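Local coordinates for ABC transporter, substrate-binding protein (Clostridium perfringens, PDB 4EDP) that probably binds a solute outside the cell membrane and delivers it to an ABC transporter for import, at residues 119-124 and 322-327. Residues are numbered along the deposited sequence; the frame is centred on the assembly and turned at random.
Sequences EMNEKA and PVVDNA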
ATOM      1  N   GLU A 119      -5.170   4.432  18.727  1.00 15.29           N
ATOM      2  CA  GLU A 119      -6.262   4.910  17.882  1.00 16.58           C
ATOM      3  C   GLU A 119      -6.269   4.318  16.466  1.00 16.25           C
ATOM      4  O   GLU A 119      -7.160   4.605  15.678  1.00 17.27           O
ATOM      5  CB  GLU A 119      -6.237   6.450  17.856  1.00 16.39           C
ATOM      6  CG  GLU A 119      -6.489   7.048  19.232  1.00 22.29           C
ATOM      7  CD  GLU A 119      -6.363   8.566  19.305  1.00 28.30           C
ATOM      8  OE1 GLU A 119      -6.203   9.262  18.279  1.00 27.00           O
ATOM      9  OE2 GLU A 119      -6.417   9.068  20.437  1.00 32.90           O
ATOM     10  N   MET A 120      -5.306   3.458  16.157  1.00 15.24           N
ATOM     11  CA  MET A 120      -5.222   2.837  14.844  1.00 14.39           C
ATOM     12  C   MET A 120      -6.385   1.874  14.640  1.00 14.53           C
ATOM     13  O   MET A 120      -6.879   1.277  15.607  1.00 13.17           O
ATOM     14  CB  MET A 120      -3.877   2.108  14.691  1.00 14.66           C
ATOM     15  CG  MET A 120      -2.685   3.098  14.569  1.00 17.31           C
ATOM     16  SD  MET A 120      -1.030   2.382  14.709  1.00 19.23           S
ATOM     17  CE  MET A 120      -0.912   1.469  13.155  1.00 15.64           C
ATOM     18  N   ASN A 121      -6.844   1.739  13.400  1.00 13.29           N
ATOM     19  CA  ASN A 121      -7.935   0.809  13.123  1.00 13.75           C
ATOM     20  C   ASN A 121      -7.371  -0.610  13.277  1.00 14.63           C
ATOM     21  O   ASN A 121      -6.159  -0.791  13.253  1.00 11.73           O
ATOM     22  CB  ASN A 121      -8.593   1.090  11.767  1.00 15.45           C
ATOM     23  CG  ASN A 121      -7.668   0.890  10.595  1.00 14.44           C
ATOM     24  OD1 ASN A 121      -7.088  -0.185  10.414  1.00 15.65           O
ATOM     25  ND2 ASN A 121      -7.601   1.901   9.723  1.00 15.48           N
ATOM     26  N   GLU A 122      -8.248  -1.595  13.458  1.00 15.51           N
ATOM     27  CA  GLU A 122      -7.819  -2.966  13.703  1.00 17.93           C
ATOM     28  C   GLU A 122      -6.899  -3.539  12.627  1.00 16.41           C
ATOM     29  O   GLU A 122      -5.970  -4.276  12.950  1.00 17.57           O
ATOM     30  CB  GLU A 122      -9.027  -3.879  13.858  1.00 20.59           C
ATOM     31  CG  GLU A 122      -8.630  -5.295  14.231  1.00 28.19           C
ATOM     32  CD  GLU A 122      -9.776  -6.265  14.211  1.00 36.57           C
ATOM     33  OE1 GLU A 122     -10.928  -5.814  14.323  1.00 40.51           O
ATOM     34  OE2 GLU A 122      -9.512  -7.490  14.091  1.00 43.33           O
ATOM     35  N   LYS A 123      -7.147  -3.230  11.356  1.00 14.92           N
ATOM     36  CA  LYS A 123      -6.267  -3.735  10.299  1.00 14.58           C
ATOM     37  C   LYS A 123      -4.846  -3.149  10.386  1.00 13.81           C
ATOM     38  O   LYS A 123      -3.852  -3.884  10.265  1.00 12.57           O
ATOM     39  CB  LYS A 123      -6.852  -3.482   8.910  1.00 14.63           C
ATOM     40  CG  LYS A 123      -8.219  -4.051   8.705  1.00 18.24           C
ATOM     41  CD  LYS A 123      -8.285  -5.527   8.899  1.00 21.26           C
ATOM     42  CE  LYS A 123      -9.726  -5.984   8.787  1.00 26.08           C
ATOM     43  NZ  LYS A 123      -9.849  -7.416   9.070  1.00 29.41           N
ATOM     44  N   ALA A 124      -4.758  -1.836  10.572  1.00 13.14           N
ATOM     45  CA  ALA A 124      -3.467  -1.151  10.686  1.00 13.08           C
ATOM     46  C   ALA A 124      -2.715  -1.647  11.934  1.00 12.36           C
ATOM     47  O   ALA A 124      -1.481  -1.665  11.954  1.00 13.18           O
ATOM     48  CB  ALA A 124      -3.674   0.408  10.700  1.00 12.63           C
ATOM     49  N   PRO A 322     -16.321   1.339   6.148  1.00 19.02           N
ATOM     50  CA  PRO A 322     -16.584  -0.080   6.265  1.00 19.71           C
ATOM     51  C   PRO A 322     -15.685  -0.970   5.431  1.00 18.78           C
ATOM     52  O   PRO A 322     -15.391  -2.101   5.842  1.00 19.04           O
ATOM     53  CB  PRO A 322     -18.051  -0.197   5.817  1.00 21.84           C
ATOM     54  CG  PRO A 322     -18.636   1.090   6.181  1.00 22.04           C
ATOM     55  CD  PRO A 322     -17.561   2.104   5.931  1.00 21.14           C
ATOM     56  N   VAL A 323     -15.221  -0.468   4.290  0.50 17.88           N
ATOM     57  CA  VAL A 323     -14.355  -1.250   3.420  0.50 17.11           C
ATOM     58  C   VAL A 323     -13.130  -1.754   4.174  0.50 16.78           C
ATOM     59  O   VAL A 323     -12.687  -2.883   3.958  0.50 16.08           O
ATOM     60  CB  VAL A 323     -13.877  -0.436   2.199  0.50 16.91           C
ATOM     61  CG1 VAL A 323     -12.937   0.699   2.638  0.50 14.95           C
ATOM     62  CG2 VAL A 323     -13.162  -1.336   1.204  0.50 17.61           C
ATOM     63  N   VAL A 324     -12.587  -0.919   5.059  1.00 17.34           N
ATOM     64  CA  VAL A 324     -11.393  -1.270   5.822  1.00 17.56           C
ATOM     65  C   VAL A 324     -11.668  -2.412   6.797  1.00 18.40           C
ATOM     66  O   VAL A 324     -10.853  -3.312   6.915  1.00 19.44           O
ATOM     67  CB  VAL A 324     -10.824  -0.058   6.612  1.00 17.80           C
ATOM     68  CG1 VAL A 324      -9.652  -0.499   7.499  1.00 19.17           C
ATOM     69  CG2 VAL A 324     -10.394   1.048   5.635  1.00 19.21           C
ATOM     70  N   ASP A 325     -12.817  -2.370   7.464  1.00 19.52           N
ATOM     71  CA  ASP A 325     -13.210  -3.373   8.480  1.00 22.03           C
ATOM     72  C   ASP A 325     -13.233  -4.816   7.943  1.00 20.28           C
ATOM     73  O   ASP A 325     -12.954  -5.779   8.684  1.00 18.68           O
ATOM     74  CB  ASP A 325     -14.619  -3.082   9.032  1.00 24.70           C
ATOM     75  CG  ASP A 325     -14.833  -1.617   9.474  1.00 29.84           C
ATOM     76  OD1 ASP A 325     -13.869  -0.821   9.528  1.00 36.39           O
ATOM     77  OD2 ASP A 325     -16.007  -1.260   9.750  1.00 34.85           O
ATOM     78  N   ASN A 326     -13.577  -4.962   6.663  1.00 18.60           N
ATOM     79  CA  ASN A 326     -13.704  -6.280   6.059  1.00 18.45           C
ATOM     80  C   ASN A 326     -12.482  -6.687   5.208  1.00 17.63           C
ATOM     81  O   ASN A 326     -12.473  -7.754   4.575  1.00 16.70           O
ATOM     82  CB  ASN A 326     -14.935  -6.274   5.160  1.00 19.72           C
ATOM     83  CG  ASN A 326     -15.390  -7.667   4.805  1.00 24.48           C
ATOM     84  OD1 ASN A 326     -15.445  -8.540   5.666  1.00 29.01           O
ATOM     85  ND2 ASN A 326     -15.759  -7.876   3.549  1.00 30.59           N
ATOM     86  N   ALA A 327     -11.459  -5.831   5.191  1.00 15.46           N
ATOM     87  CA  ALA A 327     -10.283  -6.064   4.359  1.00 14.96           C
ATOM     88  C   ALA A 327      -9.322  -7.094   4.897  1.00 15.09           C
ATOM     89  O   ALA A 327      -9.327  -7.421   6.081  1.00 15.85           O
ATOM     90  CB  ALA A 327      -9.505  -4.743   4.133  1.00 14.08           C
TER
HETATM   91  O   HOH W   1     -11.637  -4.852  11.422  1.00 45.24           O
HETATM   92  O   HOH W   2     -12.185  -8.847   9.019  1.00 40.57           O
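K123 sets out with CG beside its backbone N and anti to the carbonyl carbon (chi1 -56°), bends at chi2 (-59°), then runs extended to NZ; V324 places CG1 anti to its own backbone N. Together they join, in this periplasmic-binding-protein fold, the loop that leads into helix 125-130 to the short, weakly bonded helix 322-325 and the residues that follow it. The lysine chain and the valine run alongside one another, pointing opposite ways. At the root of the chain, K123 CG lies 3.3 Å from V324 O, which accepts a hydrogen bond from the backbone N-H of A327; the CG approach is a van der Waals contact. Farther along, K123 CE rests 3.2 Å from D325 O, and K123 NZ reaches A327 O at 3.0 Å in a weak hydrogen bond. The lysine tip thus meets the main-chain carbonyls of D325 and A327; their partial negative charge would be expected to favour its protonated form. K123 and A327 both pack on L262 of strand 262-269. N121 shapes the loop through an Asx motif: its CG is wedged between backbone N and carbonyl carbon, and N121 OD1 takes the N-H of A124 at 2.9 Å in a nearly straight bond (169°), the donor standing above the carbonyl plane. The N121 side chain lies roughly perpendicular to that of the valine, with N121 ND2 3.9 Å from V324 CG1. A124 packs on F264 and V304. Two waters link the more open side: one donates weakly to E122 OE1 and also to D325 O, while the other accepts from K123 NZ at 2.7 Å and donates to the same D325 O at 3.2 Å.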